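Local coordinates for protein ninB (Enterobacteria phage lambda, PDB 1PC6) that probably acts as a recombination mediator in phage lambda genetic exchange, with functional similarities to the Escherichia coli RecFOR proteins, at residues L49-G54 / A69-K73; L80-D84 / V96-S100. One frame throughout, in Å; residues are numbered along the deposited sequence.

Overall arrangement
Contact 1 packs two helices near the middle of the chain, its centre about 8 Å from the chain centre, whereas contact 2 closes the base of a beta hairpin about 17 Å from that point. They follow in series: helix 69-80, which supplies half of contact 1, runs directly into segment 80-84. Their centres lie about 16 Å apart and their nearest atoms about 5 Å, so the two do not touch. A beta-mercaptoethanol, probably from the crystallisation liquor, sits between them, with O1 near Lys73 and S2 3.5 Å from Gly98 CA. Both contacts also reach the second subunit: Glu70 pairs with its Arg103, and Gln83 with its Val96.

Contact 1. Residues L49-G54 / A69-K73; sequences LWACLG and AESWK. With BME (beta-mercaptoethanol), chain C.
Leu53 and Trp50 receive the methyl group of Ala69 where helix 43-59 meets the first turn of helix 69-80, a nearly perpendicular helix-helix packing. The local axes come within 8.8 Å at an angle of 99°, so the interface is a compact crossing rather than a long seam. Its tight part is built round Ala69 CB, which meets Leu53 CB at 3.6 Å and comes to the edge of the Trp50 six-membered ring, near the ring plane, with CZ3 at 3.3 Å. The backbones approach closely here, Leu53 CA lying 4.7 Å from Ala69 CA, as the small side chain permits. Leu53 extends the apolar patch: its CD1 is 3.8 Å from Lys73 CB, while CD2 faces Trp72 CB more distantly. The same CD1, together with Leu49 CD2, lies over one face of the Trp50 indole, offset toward the rim. Farther inside, Leu49 and Leu53 rest on Ile116 of helix 106-122, and the Trp72 ring turns away to meet Trp62, Phe76 and Phe119.

On the looser side, where Trp50, Glu70 and Lys73 are all partly exposed, the separations grow. Glu70 CG approaches Trp50 CH2 only at 4.2 Å, and its carboxylate continues to the second subunit, where OE2 forms a salt bridge with Arg103. Lys73 sets off with CG anti to its own backbone N (chi1 -171°), then bends at chi3 and chi4. This path carries its methylenes obliquely past the indole, with CD 4.0 Å from Trp50 CZ2. The bend delivers the ammonium to a hydrogen bond with Thr101 OG1; Lys73 NZ also makes a weak and, given how O1 also crowds Lys73 CG, doubtful hydrogen bond of 2.8 Å to O1 of the beta-mercaptoethanol.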
loop_
_atom_site.group_PDB
_atom_site.type_symbol
_atom_site.label_atom_id
_atom_site.label_comp_id
_atom_site.label_asym_id
_atom_site.label_seq_id
_atom_site.Cartn_x
_atom_site.Cartn_y
_atom_site.Cartn_z
ATOM N N LEU A 49 -8.362 10.563 1.111
ATOM C CA LEU A 49 -7.261 10.776 0.168
ATOM C C LEU A 49 -7.579 10.209 -1.209
ATOM O O LEU A 49 -7.441 10.887 -2.222
ATOM C CB LEU A 49 -5.975 10.108 0.660
ATOM C CG LEU A 49 -4.881 9.906 -0.410
ATOM C CD1 LEU A 49 -3.946 11.109 -0.469
ATOM C CD2 LEU A 49 -4.080 8.661 -0.085
ATOM N N TRP A 50 -7.999 8.954 -1.245
ATOM C CA TRP A 50 -8.298 8.329 -2.515
ATOM C C TRP A 50 -9.546 8.819 -3.197
ATOM O O TRP A 50 -9.706 8.633 -4.392
ATOM C CB TRP A 50 -8.339 6.815 -2.357
ATOM C CG TRP A 50 -6.976 6.279 -2.152
ATOM C CD1 TRP A 50 -6.398 5.955 -0.969
ATOM C CD2 TRP A 50 -5.961 6.147 -3.149
ATOM N NE1 TRP A 50 -5.078 5.636 -1.161
ATOM C CE2 TRP A 50 -4.784 5.747 -2.493
ATOM C CE3 TRP A 50 -5.932 6.337 -4.534
ATOM C CZ2 TRP A 50 -3.585 5.531 -3.173
ATOM C CZ3 TRP A 50 -4.745 6.124 -5.208
ATOM C CH2 TRP A 50 -3.585 5.725 -4.526
ATOM N N ALA A 51 -10.438 9.441 -2.446
ATOM C CA ALA A 51 -11.649 9.970 -3.052
ATOM C C ALA A 51 -11.254 11.273 -3.745
ATOM O O ALA A 51 -11.802 11.615 -4.791
ATOM C CB ALA A 51 -12.702 10.227 -1.993
ATOM N N CYS A 52 -10.295 11.985 -3.150
ATOM C CA CYS A 52 -9.785 13.241 -3.700
ATOM C C CYS A 52 -9.041 12.953 -4.975
ATOM O O CYS A 52 -9.370 13.480 -6.038
ATOM C CB CYS A 52 -8.807 13.901 -2.742
ATOM S SG CYS A 52 -9.555 14.392 -1.225
ATOM N N LEU A 53 -8.013 12.122 -4.842
ATOM C CA LEU A 53 -7.203 11.729 -5.973
ATOM C C LEU A 53 -8.127 11.265 -7.095
ATOM O O LEU A 53 -7.943 11.648 -8.246
ATOM C CB LEU A 53 -6.241 10.610 -5.562
ATOM C CG LEU A 53 -5.295 10.992 -4.421
ATOM C CD1 LEU A 53 -4.307 9.872 -4.163
ATOM C CD2 LEU A 53 -4.552 12.260 -4.775
ATOM N N GLY A 54 -9.136 10.468 -6.753
ATOM C CA GLY A 54 -10.062 9.976 -7.758
ATOM C C GLY A 54 -10.803 11.098 -8.455
ATOM O O GLY A 54 -10.918 11.102 -9.679
ATOM N N ALA A 69 -5.614 7.957 -10.072
ATOM C CA ALA A 69 -5.327 8.375 -8.703
ATOM C C ALA A 69 -3.891 8.137 -8.262
ATOM O O ALA A 69 -3.289 8.989 -7.614
ATOM C CB ALA A 69 -6.284 7.688 -7.738
ATOM N N GLU A 70 -3.339 6.981 -8.612
ATOM C CA GLU A 70 -1.977 6.655 -8.209
ATOM C C GLU A 70 -1.001 7.658 -8.784
ATOM O O GLU A 70 -0.137 8.178 -8.080
ATOM C CB GLU A 70 -1.597 5.251 -8.680
ATOM C CG GLU A 70 -2.574 4.161 -8.262
ATOM C CD GLU A 70 -1.918 2.793 -8.168
ATOM O OE1 GLU A 70 -1.022 2.638 -7.306
ATOM O OE2 GLU A 70 -2.295 1.883 -8.946
ATOM N N SER A 71 -1.149 7.921 -10.074
ATOM C CA SER A 71 -0.295 8.862 -10.765
ATOM C C SER A 71 -0.420 10.248 -10.141
ATOM O O SER A 71 0.574 10.960 -10.031
ATOM C CB SER A 71 -0.666 8.918 -12.252
ATOM O OG SER A 71 -0.542 7.647 -12.878
ATOM N N TRP A 72 -1.627 10.641 -9.735
ATOM C CA TRP A 72 -1.813 11.954 -9.118
ATOM C C TRP A 72 -1.183 12.014 -7.726
ATOM O O TRP A 72 -0.771 13.088 -7.275
ATOM C CB TRP A 72 -3.297 12.326 -9.028
ATOM C CG TRP A 72 -3.842 13.048 -10.237
ATOM C CD1 TRP A 72 -4.709 12.550 -11.171
ATOM C CD2 TRP A 72 -3.562 14.397 -10.637
ATOM N NE1 TRP A 72 -4.984 13.502 -12.121
ATOM C CE2 TRP A 72 -4.293 14.646 -11.816
ATOM C CE3 TRP A 72 -2.764 15.420 -10.113
ATOM C CZ2 TRP A 72 -4.250 15.879 -12.479
ATOM C CZ3 TRP A 72 -2.722 16.643 -10.771
ATOM C CH2 TRP A 72 -3.462 16.862 -11.942
ATOM N N LYS A 73 -1.100 10.875 -7.038
ATOM C CA LYS A 73 -0.494 10.870 -5.710
ATOM C C LYS A 73 0.973 11.256 -5.874
ATOM O O LYS A 73 1.511 12.043 -5.100
ATOM C CB LYS A 73 -0.628 9.492 -5.054
ATOM C CG LYS A 73 -0.214 9.467 -3.587
ATOM C CD LYS A 73 -0.686 8.200 -2.880
ATOM C CE LYS A 73 0.125 6.946 -3.233
ATOM N NZ LYS A 73 1.393 6.796 -2.452
HETATM C C1 BME C . 3.347 8.856 -3.674
HETATM C C2 BME C . 4.531 9.412 -4.480
HETATM O O1 BME C . 2.347 8.390 -4.558
HETATM S S2 BME C . 5.238 8.111 -5.527
#

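Contact 2. Residues L80-D84 / V96-S100; sequences LKQQD and VIGQS
Gln99 starts with CG anti to its carbonyl carbon and folds at chi2 (-51°), a bend that swings its amide back over segment 80-84 and brings NE2 to the carbonyl of Gln82. The resulting hydrogen bond, Gln99 NE2 to Gln82 O at 2.8 Å, is weak because the N-H points well off the acceptor. It lies at the base of an antiparallel beta hairpin formed by strands 84-87 and 94-97. The ladder itself ends in the hydrogen-bonded pair Asp84-Ile97. Of the pair's two bonds one is nearly straight: Ile97 N donates to Asp84 O (2.6 Å) with 170° at the hydrogen. The return bond from Asp84 N to Ile97 O is weak, bent to 130°. Val96 CA adds a C-H...O contact to the same Asp84 oxygen, which thus receives two hydrogens from neighbouring residues.

Beyond the ladder, side chains take over the join. Lys81 and Gln99 cross at about a right angle, the aliphatic part of one against the other, with Lys81 CB 3.4 Å from Gln99 CG; the lysine ammonium goes on to a salt bridge with Glu108. The Asp84 carboxylate stands almost perpendicular to the Gln99 amide and is not bonded to it, OD2 staying 3.9 Å from NE2.

Gln83 works in another direction. Stretched out beyond CG, it crosses Val96 with CB 3.5 Å from Val96 CG1. Its amide reaches the second subunit: OE1 accepts from the backbone N, and NE2 donates to the backbone O, of Val96 of that subunit. The hairpin base is therefore also part of the dimer interface. Within the chain, that amide nitrogen passes close to the glycine after Ile97, with Gln83 NE2 3.7 Å from Gly98 CA.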
loop_
_atom_site.group_PDB
_atom_site.type_symbol
_atom_site.label_atom_id
_atom_site.label_comp_id
_atom_site.label_asym_id
_atom_site.label_seq_id
_atom_site.Cartn_x
_atom_site.Cartn_y
_atom_site.Cartn_z
ATOM N N LEU A 80 5.760 18.136 -2.573
ATOM C CA LEU A 80 6.152 18.330 -1.187
ATOM C C LEU A 80 7.569 17.836 -0.914
ATOM O O LEU A 80 8.388 18.558 -0.331
ATOM C CB LEU A 80 5.177 17.618 -0.237
ATOM C CG LEU A 80 3.765 18.181 0.006
ATOM C CD1 LEU A 80 3.754 19.701 -0.263
ATOM C CD2 LEU A 80 2.743 17.462 -0.870
ATOM N N LYS A 81 7.860 16.611 -1.339
ATOM C CA LYS A 81 9.177 16.039 -1.118
ATOM C C LYS A 81 9.804 15.617 -2.437
ATOM O O LYS A 81 9.169 14.918 -3.233
ATOM C CB LYS A 81 9.060 14.839 -0.179
ATOM C CG LYS A 81 7.754 14.809 0.629
ATOM C CD LYS A 81 7.944 14.277 2.064
ATOM C CE LYS A 81 8.562 12.876 2.095
ATOM N NZ LYS A 81 9.198 12.547 3.414
ATOM N N GLN A 82 11.046 16.049 -2.663
ATOM C CA GLN A 82 11.781 15.723 -3.888
ATOM C C GLN A 82 11.868 14.236 -4.110
ATOM O O GLN A 82 12.146 13.484 -3.184
ATOM C CB GLN A 82 13.208 16.251 -3.834
ATOM C CG GLN A 82 13.329 17.743 -3.682
ATOM C CD GLN A 82 14.608 18.261 -4.308
ATOM O OE1 GLN A 82 15.681 17.686 -4.102
ATOM N NE2 GLN A 82 14.506 19.347 -5.080
ATOM N N GLN A 83 11.652 13.815 -5.347
ATOM C CA GLN A 83 11.719 12.402 -5.671
ATOM C C GLN A 83 13.166 11.950 -5.605
ATOM O O GLN A 83 14.040 12.674 -6.064
ATOM C CB GLN A 83 11.181 12.167 -7.077
ATOM C CG GLN A 83 9.717 12.482 -7.230
ATOM C CD GLN A 83 9.158 11.941 -8.520
ATOM O OE1 GLN A 83 9.560 12.359 -9.603
ATOM N NE2 GLN A 83 8.233 10.997 -8.414
ATOM N N ASP A 84 13.430 10.773 -5.038
ATOM C CA ASP A 84 14.810 10.280 -4.969
ATOM C C ASP A 84 15.206 9.591 -6.267
ATOM O O ASP A 84 14.359 9.078 -6.978
ATOM C CB ASP A 84 15.003 9.303 -3.799
ATOM C CG ASP A 84 15.169 10.012 -2.468
ATOM O OD1 ASP A 84 15.543 11.202 -2.478
ATOM O OD2 ASP A 84 14.949 9.390 -1.408
ATOM N N VAL A 96 13.875 6.885 -10.885
ATOM C CA VAL A 96 13.464 7.929 -9.959
ATOM C C VAL A 96 12.312 7.388 -9.135
ATOM O O VAL A 96 11.363 6.827 -9.674
ATOM C CB VAL A 96 13.022 9.192 -10.706
ATOM C CG1 VAL A 96 12.371 10.161 -9.745
ATOM C CG2 VAL A 96 14.220 9.837 -11.369
ATOM N N ILE A 97 12.406 7.555 -7.824
ATOM C CA ILE A 97 11.406 7.041 -6.910
ATOM C C ILE A 97 10.711 8.136 -6.131
ATOM O O ILE A 97 11.368 9.021 -5.573
ATOM C CB ILE A 97 12.054 6.081 -5.884
ATOM C CG1 ILE A 97 12.875 5.016 -6.619
ATOM C CG2 ILE A 97 10.983 5.489 -4.957
ATOM C CD1 ILE A 97 13.665 4.128 -5.703
ATOM N N GLY A 98 9.383 8.066 -6.082
ATOM C CA GLY A 98 8.622 9.047 -5.330
ATOM C C GLY A 98 8.670 8.704 -3.844
ATOM O O GLY A 98 9.199 7.654 -3.465
ATOM N N GLN A 99 8.129 9.578 -2.998
ATOM C CA GLN A 99 8.127 9.333 -1.557
ATOM C C GLN A 99 6.923 8.502 -1.162
ATOM O O GLN A 99 5.851 8.631 -1.750
ATOM C CB GLN A 99 8.095 10.651 -0.784
ATOM C CG GLN A 99 9.277 11.563 -1.058
ATOM C CD GLN A 99 10.606 10.854 -0.911
ATOM O OE1 GLN A 99 10.830 10.120 0.054
ATOM N NE2 GLN A 99 11.503 11.081 -1.865
ATOM N N SER A 100 7.102 7.654 -0.155
ATOM C CA SER A 100 6.030 6.792 0.321
ATOM C C SER A 100 5.021 7.549 1.171
ATOM O O SER A 100 5.377 8.161 2.183
ATOM C CB SER A 100 6.615 5.638 1.138
ATOM O OG SER A 100 5.585 4.855 1.712
#